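PDB 2PQQ: putative transcriptional regulator, which probably binds cyclic AMP through this N-terminal cyclic nucleotide-binding part and, as a full-length protein, binds DNA to regulate transcription. Local coordinates for residues Asn10-Ala15 / Asp47-Val52; Gly109-Trp114 / Thr123-Ala128. All coordinates share one frame; numbering follows the deposited sequence.

Contact 1: Asn10-Ala15 / Asp47-Val52; sequences NPLFAA and DRLYVV
Leu12 and Phe13 meet Leu49 through one methyl group, and all of the contact between Asn10-Ala15 and Asp47-Val52 is apolar. Leu49 CD1 lies 3.9 Å from Leu12 CD2 and equally far, 3.9 Å, from Phe13 CE2, so a single branch serves both neighbours. The Leu12 and Leu49 side chains run at a slant to one another, whereas Phe13 and Leu49 approach from opposite directions, the methyl reaching the ring obliquely at its CE2-CZ side. Phe13 also carries Leu12 CG over one face, 3.8 Å above the ring plane and displaced toward the rim; consecutive residues thus present a joined apolar surface. The first torsion of Leu49 (157°) sets CG opposite the backbone N and carries CD1 out toward that surface. With nearest alpha carbons, those of Leu12 and Leu49, 10.8 Å apart and only 126 Å² buried, the backbones stay well separated and side chains alone bridge them.

The polar interactions lie within the loop. Asn10 OD1 accepts from Leu12 N and from Phe13 N, each at 2.9 Å; the second bond is the straighter, with an N-H...O angle of 162° against 139°. Both donors reach the oxygen from the same face of the amide, tilted from its plane. The first of these bonds closes an Asx turn, and the two together make an Asx motif, which orders the backbone from which the two apolar side chains project.

Beyond the pair, Leu12 also touches Val129 of helix 120-139 and Phe86, while Leu49 pairs through its backbone with Leu106. The arrangement therefore joins the N-terminal loop to strand 45-54 of the beta-roll (a cupin-like jelly roll) of cyclic nucleotide-binding domains, as in CRP-family regulators.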
ATOM      1  N   ASN A  10       6.984   3.866  19.923  1.00 38.24           N
ATOM      2  CA  ASN A  10       6.188   3.103  18.974  1.00 38.66           C
ATOM      3  C   ASN A  10       4.927   3.900  18.614  1.00 39.47           C
ATOM      4  O   ASN A  10       4.476   4.733  19.405  1.00 39.66           O
ATOM      5  CB  ASN A  10       5.829   1.747  19.578  1.00 38.66           C
ATOM      6  CG  ASN A  10       4.845   1.862  20.745  1.00 38.01           C
ATOM      7  OD1 ASN A  10       3.639   1.964  20.530  1.00 37.67           O
ATOM      8  ND2 ASN A  10       5.354   1.792  21.984  1.00 36.54           N
ATOM      9  N   PRO A  11       4.356   3.655  17.424  1.00 39.72           N
ATOM     10  CA  PRO A  11       3.202   4.387  16.893  1.00 40.04           C
ATOM     11  C   PRO A  11       1.871   4.159  17.635  1.00 39.65           C
ATOM     12  O   PRO A  11       0.878   4.828  17.330  1.00 40.70           O
ATOM     13  CB  PRO A  11       3.076   3.835  15.461  1.00 40.22           C
ATOM     14  CG  PRO A  11       4.435   3.248  15.158  1.00 40.62           C
ATOM     15  CD  PRO A  11       4.830   2.648  16.465  1.00 40.64           C
ATOM     16  N   LEU A  12       1.829   3.233  18.578  1.00 38.31           N
ATOM     17  CA  LEU A  12       0.571   2.981  19.276  1.00 37.57           C
ATOM     18  C   LEU A  12       0.465   3.791  20.554  1.00 36.82           C
ATOM     19  O   LEU A  12      -0.571   4.434  20.795  1.00 35.94           O
ATOM     20  CB  LEU A  12       0.380   1.494  19.607  1.00 37.10           C
ATOM     21  CG  LEU A  12      -0.944   1.148  20.303  1.00 37.93           C
ATOM     22  CD1 LEU A  12      -2.183   1.700  19.545  1.00 34.66           C
ATOM     23  CD2 LEU A  12      -1.085  -0.397  20.538  1.00 37.32           C
ATOM     24  N   PHE A  13       1.527   3.744  21.370  1.00 36.13           N
ATOM     25  CA  PHE A  13       1.495   4.326  22.725  1.00 35.49           C
ATOM     26  C   PHE A  13       2.280   5.632  22.830  1.00 35.41           C
ATOM     27  O   PHE A  13       2.481   6.147  23.933  1.00 35.14           O
ATOM     28  CB  PHE A  13       2.045   3.338  23.749  1.00 34.96           C
ATOM     29  CG  PHE A  13       1.282   2.053  23.839  1.00 36.90           C
ATOM     30  CD1 PHE A  13      -0.109   2.047  23.999  1.00 35.02           C
ATOM     31  CD2 PHE A  13       1.959   0.837  23.807  1.00 36.29           C
ATOM     32  CE1 PHE A  13      -0.804   0.839  24.120  1.00 36.96           C
ATOM     33  CE2 PHE A  13       1.280  -0.356  23.937  1.00 36.92           C
ATOM     34  CZ  PHE A  13      -0.104  -0.373  24.081  1.00 35.81           C
ATOM     35  N   ALA A  14       2.724   6.159  21.685  1.00 35.30           N
ATOM     36  CA  ALA A  14       3.603   7.326  21.663  1.00 35.05           C
ATOM     37  C   ALA A  14       3.002   8.543  22.359  1.00 34.64           C
ATOM     38  O   ALA A  14       3.729   9.321  22.977  1.00 33.95           O
ATOM     39  CB  ALA A  14       4.031   7.683  20.219  1.00 35.48           C
ATOM     40  N   ALA A  15       1.679   8.705  22.278  1.00 34.37           N
ATOM     41  CA  ALA A  15       1.044   9.932  22.786  1.00 34.56           C
ATOM     42  C   ALA A  15       0.531   9.826  24.221  1.00 34.96           C
ATOM     43  O   ALA A  15       0.010  10.800  24.770  1.00 35.14           O
ATOM     44  CB  ALA A  15      -0.072  10.394  21.853  1.00 34.68           C
ATOM     45  N   ASP A  47      -3.254 -13.063  20.804  1.00 39.09           N
ATOM     46  CA  ASP A  47      -4.132 -12.006  21.340  1.00 40.15           C
ATOM     47  C   ASP A  47      -3.361 -11.104  22.287  1.00 39.64           C
ATOM     48  O   ASP A  47      -3.955 -10.451  23.150  1.00 39.62           O
ATOM     49  CB  ASP A  47      -5.410 -12.597  22.008  1.00 40.88           C
ATOM     50  CG  ASP A  47      -5.161 -13.165  23.426  1.00 44.32           C
ATOM     51  OD1 ASP A  47      -4.068 -13.720  23.688  1.00 47.22           O
ATOM     52  OD2 ASP A  47      -6.075 -13.048  24.291  1.00 47.37           O
ATOM     53  N   ARG A  48      -2.036 -11.074  22.107  1.00 39.07           N
ATOM     54  CA  ARG A  48      -1.128 -10.298  22.948  1.00 39.20           C
ATOM     55  C   ARG A  48      -0.205  -9.474  22.093  1.00 37.61           C
ATOM     56  O   ARG A  48       0.262  -9.944  21.063  1.00 37.28           O
ATOM     57  CB  ARG A  48      -0.204 -11.217  23.769  1.00 40.49           C
ATOM     58  CG  ARG A  48      -0.801 -11.900  24.937  1.00 44.97           C
ATOM     59  CD  ARG A  48       0.237 -12.837  25.527  1.00 50.00           C
ATOM     60  NE  ARG A  48       0.372 -12.662  26.975  1.00 56.75           N
ATOM     61  CZ  ARG A  48       1.301 -13.262  27.728  1.00 58.31           C
ATOM     62  NH1 ARG A  48       2.195 -14.085  27.180  1.00 58.12           N
ATOM     63  NH2 ARG A  48       1.345 -13.030  29.034  1.00 59.52           N
ATOM     64  N   LEU A  49       0.093  -8.296  22.561  1.00 35.37           N
ATOM     65  CA  LEU A  49       1.148  -7.444  22.097  1.00 35.48           C
ATOM     66  C   LEU A  49       2.320  -7.572  23.037  1.00 33.57           C
ATOM     67  O   LEU A  49       2.109  -7.789  24.180  1.00 33.33           O
ATOM     68  CB  LEU A  49       0.609  -6.040  22.157  1.00 35.51           C
ATOM     69  CG  LEU A  49       1.406  -4.777  22.256  1.00 40.16           C
ATOM     70  CD1 LEU A  49       0.534  -3.648  21.896  1.00 37.73           C
ATOM     71  CD2 LEU A  49       1.959  -4.597  23.582  1.00 39.75           C
ATOM     72  N   TYR A  50       3.542  -7.460  22.540  1.00 32.39           N
ATOM     73  CA  TYR A  50       4.726  -7.485  23.403  1.00 32.62           C
ATOM     74  C   TYR A  50       5.561  -6.249  23.113  1.00 32.53           C
ATOM     75  O   TYR A  50       5.581  -5.761  21.981  1.00 33.69           O
ATOM     76  CB  TYR A  50       5.603  -8.729  23.153  1.00 33.24           C
ATOM     77  CG  TYR A  50       4.937 -10.078  23.333  1.00 33.36           C
ATOM     78  CD1 TYR A  50       5.069 -10.797  24.528  1.00 34.56           C
ATOM     79  CD2 TYR A  50       4.196 -10.655  22.292  1.00 33.25           C
ATOM     80  CE1 TYR A  50       4.420 -12.054  24.695  1.00 35.06           C
ATOM     81  CE2 TYR A  50       3.572 -11.912  22.439  1.00 33.97           C
ATOM     82  CZ  TYR A  50       3.677 -12.590  23.639  1.00 35.34           C
ATOM     83  OH  TYR A  50       3.091 -13.845  23.748  1.00 36.67           O
ATOM     84  N   VAL A  51       6.287  -5.762  24.086  1.00 32.66           N
ATOM     85  CA  VAL A  51       7.333  -4.785  23.875  1.00 32.78           C
ATOM     86  C   VAL A  51       8.577  -5.463  24.365  1.00 33.11           C
ATOM     87  O   VAL A  51       8.602  -5.934  25.451  1.00 32.89           O
ATOM     88  CB  VAL A  51       7.069  -3.507  24.679  1.00 32.90           C
ATOM     89  CG1 VAL A  51       8.224  -2.604  24.630  1.00 30.50           C
ATOM     90  CG2 VAL A  51       5.836  -2.802  24.189  1.00 34.26           C
ATOM     91  N   VAL A  52       9.553  -5.633  23.494  1.00 33.61           N
ATOM     92  CA  VAL A  52      10.807  -6.249  23.923  1.00 34.10           C
ATOM     93  C   VAL A  52      11.539  -5.241  24.819  1.00 34.35           C
ATOM     94  O   VAL A  52      11.735  -4.085  24.418  1.00 35.23           O
ATOM     95  CB  VAL A  52      11.725  -6.632  22.702  1.00 33.80           C
ATOM     96  CG1 VAL A  52      13.106  -7.066  23.172  1.00 34.87           C
ATOM     97  CG2 VAL A  52      11.098  -7.726  21.890  1.00 33.20           C
TER

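Contact 2: Gly109-Trp114 / Thr123-Ala128; sequences GDLQPW and TALLRA
The indole of Trp114 is the flat group here, and Leu125 CD1 approaches it obliquely, 4.5 Å from CZ3, a loose contact. The first torsion of Trp114 (180°) places CG opposite the backbone N and swings the ring toward helix 120-139. The polar end of the indole is held elsewhere: NE1 is hydrogen-bonded to Glu23 OE1, which restrains the rotation of the ring, and Leu16 packs against the same side chain.

Between the leucines, Leu111 CD1 and Leu125 CD1 are 4.1 Å apart; the side chains run antiparallel and alongside, meeting at one terminal methyl of each. Leu125 CD1 is thus shared by Leu111 and Trp114, which stand about one helical turn apart on segment 109-114. The evidence points to light packing: 83 Å² is buried in all, and the nearest alpha carbons, of Leu111 and Leu125, are 10.6 Å apart. Phe86 also touches both leucines.

On the side of the second subunit, Leu125 and Leu126 both pack against Leu126 of that subunit, and Gln112 NE2 is hydrogen-bonded to Pro119 O of the second subunit. Helix 120-139 thus combines an intrachain apolar contact with an intersubunit one, as does the long C-helix that forms the dimer interface in CRP-family regulators, here following the short helix 111-117.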
ATOM      1  N   GLY A 109      -7.548  -9.367  26.682  1.00 37.42           N
ATOM      2  CA  GLY A 109      -8.318  -9.499  27.926  1.00 37.82           C
ATOM      3  C   GLY A 109      -8.043  -8.407  28.959  1.00 38.28           C
ATOM      4  O   GLY A 109      -8.873  -8.159  29.837  1.00 38.02           O
ATOM      5  N   ASP A 110      -6.887  -7.753  28.855  1.00 38.23           N
ATOM      6  CA  ASP A 110      -6.482  -6.711  29.804  1.00 39.23           C
ATOM      7  C   ASP A 110      -6.920  -5.321  29.390  1.00 39.05           C
ATOM      8  O   ASP A 110      -6.712  -4.332  30.118  1.00 39.16           O
ATOM      9  CB  ASP A 110      -4.961  -6.674  29.916  1.00 39.94           C
ATOM     10  CG  ASP A 110      -4.382  -7.982  30.334  1.00 42.53           C
ATOM     11  OD1 ASP A 110      -4.981  -8.656  31.202  1.00 41.84           O
ATOM     12  OD2 ASP A 110      -3.306  -8.322  29.790  1.00 45.19           O
ATOM     13  N   LEU A 111      -7.485  -5.227  28.201  1.00 39.11           N
ATOM     14  CA  LEU A 111      -7.858  -3.945  27.646  1.00 39.02           C
ATOM     15  C   LEU A 111      -9.084  -3.363  28.321  1.00 38.03           C
ATOM     16  O   LEU A 111      -9.101  -2.194  28.707  1.00 38.28           O
ATOM     17  CB  LEU A 111      -8.119  -4.129  26.144  1.00 39.23           C
ATOM     18  CG  LEU A 111      -7.936  -2.990  25.163  1.00 41.91           C
ATOM     19  CD1 LEU A 111      -6.627  -2.205  25.405  1.00 40.35           C
ATOM     20  CD2 LEU A 111      -8.028  -3.604  23.726  1.00 38.54           C
ATOM     21  N   GLN A 112     -10.145  -4.156  28.425  1.00 37.32           N
ATOM     22  CA  GLN A 112     -11.369  -3.670  29.051  1.00 36.95           C
ATOM     23  C   GLN A 112     -11.188  -3.116  30.477  1.00 35.58           C
ATOM     24  O   GLN A 112     -11.720  -2.040  30.791  1.00 35.32           O
ATOM     25  CB  GLN A 112     -12.472  -4.752  29.060  1.00 38.39           C
ATOM     26  CG  GLN A 112     -13.825  -4.133  29.085  1.00 41.35           C
ATOM     27  CD  GLN A 112     -13.898  -2.970  28.108  1.00 44.90           C
ATOM     28  OE1 GLN A 112     -13.991  -1.806  28.506  1.00 50.08           O
ATOM     29  NE2 GLN A 112     -13.816  -3.273  26.832  1.00 46.45           N
ATOM     30  N   PRO A 113     -10.469  -3.848  31.354  1.00 34.52           N
ATOM     31  CA  PRO A 113     -10.270  -3.277  32.688  1.00 34.32           C
ATOM     32  C   PRO A 113      -9.512  -1.949  32.630  1.00 34.58           C
ATOM     33  O   PRO A 113      -9.769  -1.072  33.427  1.00 33.91           O
ATOM     34  CB  PRO A 113      -9.417  -4.330  33.392  1.00 34.44           C
ATOM     35  CG  PRO A 113      -9.762  -5.614  32.667  1.00 34.95           C
ATOM     36  CD  PRO A 113      -9.838  -5.172  31.243  1.00 33.88           C
ATOM     37  N   TRP A 114      -8.555  -1.830  31.720  1.00 35.69           N
ATOM     38  CA  TRP A 114      -7.813  -0.586  31.615  1.00 36.96           C
ATOM     39  C   TRP A 114      -8.729   0.535  31.147  1.00 37.56           C
ATOM     40  O   TRP A 114      -8.795   1.581  31.784  1.00 37.19           O
ATOM     41  CB  TRP A 114      -6.587  -0.763  30.731  1.00 37.67           C
ATOM     42  CG  TRP A 114      -5.741   0.466  30.564  1.00 38.05           C
ATOM     43  CD1 TRP A 114      -5.682   1.591  31.393  1.00 38.87           C
ATOM     44  CD2 TRP A 114      -4.805   0.690  29.520  1.00 37.73           C
ATOM     45  NE1 TRP A 114      -4.767   2.490  30.883  1.00 39.01           N
ATOM     46  CE2 TRP A 114      -4.203   1.952  29.753  1.00 38.07           C
ATOM     47  CE3 TRP A 114      -4.406  -0.058  28.404  1.00 38.18           C
ATOM     48  CZ2 TRP A 114      -3.236   2.482  28.898  1.00 40.02           C
ATOM     49  CZ3 TRP A 114      -3.439   0.475  27.554  1.00 39.24           C
ATOM     50  CH2 TRP A 114      -2.880   1.740  27.804  1.00 37.76           C
ATOM     51  N   THR A 123     -10.250   6.611  23.499  1.00 38.17           N
ATOM     52  CA  THR A 123     -10.125   7.697  22.560  1.00 37.98           C
ATOM     53  C   THR A 123      -8.690   7.854  22.039  1.00 37.27           C
ATOM     54  O   THR A 123      -8.477   8.031  20.831  1.00 35.70           O
ATOM     55  CB  THR A 123     -10.634   8.975  23.236  1.00 38.47           C
ATOM     56  OG1 THR A 123     -12.015   8.776  23.537  1.00 41.72           O
ATOM     57  CG2 THR A 123     -10.503  10.168  22.328  1.00 40.51           C
ATOM     58  N   ALA A 124      -7.716   7.768  22.945  1.00 36.10           N
ATOM     59  CA  ALA A 124      -6.302   7.873  22.569  1.00 34.97           C
ATOM     60  C   ALA A 124      -5.847   6.682  21.709  1.00 34.37           C
ATOM     61  O   ALA A 124      -5.136   6.857  20.711  1.00 33.58           O
ATOM     62  CB  ALA A 124      -5.438   8.017  23.811  1.00 35.38           C
ATOM     63  N   LEU A 125      -6.274   5.471  22.065  1.00 33.57           N
ATOM     64  CA  LEU A 125      -5.933   4.320  21.237  1.00 32.97           C
ATOM     65  C   LEU A 125      -6.602   4.392  19.877  1.00 32.36           C
ATOM     66  O   LEU A 125      -5.960   4.125  18.870  1.00 33.07           O
ATOM     67  CB  LEU A 125      -6.239   3.003  21.950  1.00 33.81           C
ATOM     68  CG  LEU A 125      -5.406   2.831  23.230  1.00 34.21           C
ATOM     69  CD1 LEU A 125      -5.816   1.557  23.903  1.00 36.53           C
ATOM     70  CD2 LEU A 125      -3.884   2.884  22.973  1.00 33.50           C
ATOM     71  N   LEU A 126      -7.873   4.787  19.840  1.00 31.65           N
ATOM     72  CA  LEU A 126      -8.590   4.959  18.572  1.00 32.19           C
ATOM     73  C   LEU A 126      -7.918   6.000  17.678  1.00 32.40           C
ATOM     74  O   LEU A 126      -7.808   5.804  16.466  1.00 32.19           O
ATOM     75  CB  LEU A 126     -10.062   5.326  18.826  1.00 31.55           C
ATOM     76  CG  LEU A 126     -10.972   4.160  19.242  1.00 31.85           C
ATOM     77  CD1 LEU A 126     -12.272   4.709  19.850  1.00 31.10           C
ATOM     78  CD2 LEU A 126     -11.256   3.244  18.051  1.00 30.23           C
ATOM     79  N   ARG A 127      -7.503   7.116  18.281  1.00 32.57           N
ATOM     80  CA  ARG A 127      -6.731   8.149  17.586  1.00 34.08           C
ATOM     81  C   ARG A 127      -5.497   7.569  16.929  1.00 33.89           C
ATOM     82  O   ARG A 127      -5.306   7.747  15.743  1.00 35.24           O
ATOM     83  CB  ARG A 127      -6.320   9.277  18.543  1.00 33.66           C
ATOM     84  CG  ARG A 127      -5.564  10.426  17.880  1.00 36.28           C
ATOM     85  CD  ARG A 127      -5.336  11.613  18.831  1.00 36.05           C
ATOM     86  NE  ARG A 127      -6.278  12.707  18.577  1.00 42.44           N
ATOM     87  CZ  ARG A 127      -7.376  12.941  19.288  1.00 43.48           C
ATOM     88  NH1 ARG A 127      -7.681  12.165  20.324  1.00 46.87           N
ATOM     89  NH2 ARG A 127      -8.167  13.958  18.972  1.00 43.17           N
ATOM     90  N   ALA A 128      -4.676   6.862  17.701  1.00 34.35           N
ATOM     91  CA  ALA A 128      -3.400   6.327  17.225  1.00 34.37           C
ATOM     92  C   ALA A 128      -3.585   5.385  16.045  1.00 35.08           C
ATOM     93  O   ALA A 128      -2.930   5.535  15.021  1.00 34.54           O
ATOM     94  CB  ALA A 128      -2.679   5.613  18.363  1.00 34.78           C
TER

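How the contacts relate
Both contacts are buried and apolar, but contact 1 sits about 5 Å from the centre of the chain and contact 2 about 14 Å, measured centre to centre. Contact 1 links a loop to a beta strand; contact 2 links two helices. They merge at Leu125, whose CD2 lies 3.9 Å from Phe13 CE1 and 4.0 Å from Leu12 CD1, making one continuous apolar layer from the beta-roll to helix 120-139. Their polar settings differ: the loop of contact 1 is ordered by an internal asparagine side chain, and no other chain of the assembly touches it, whereas contact 2 borders the second subunit.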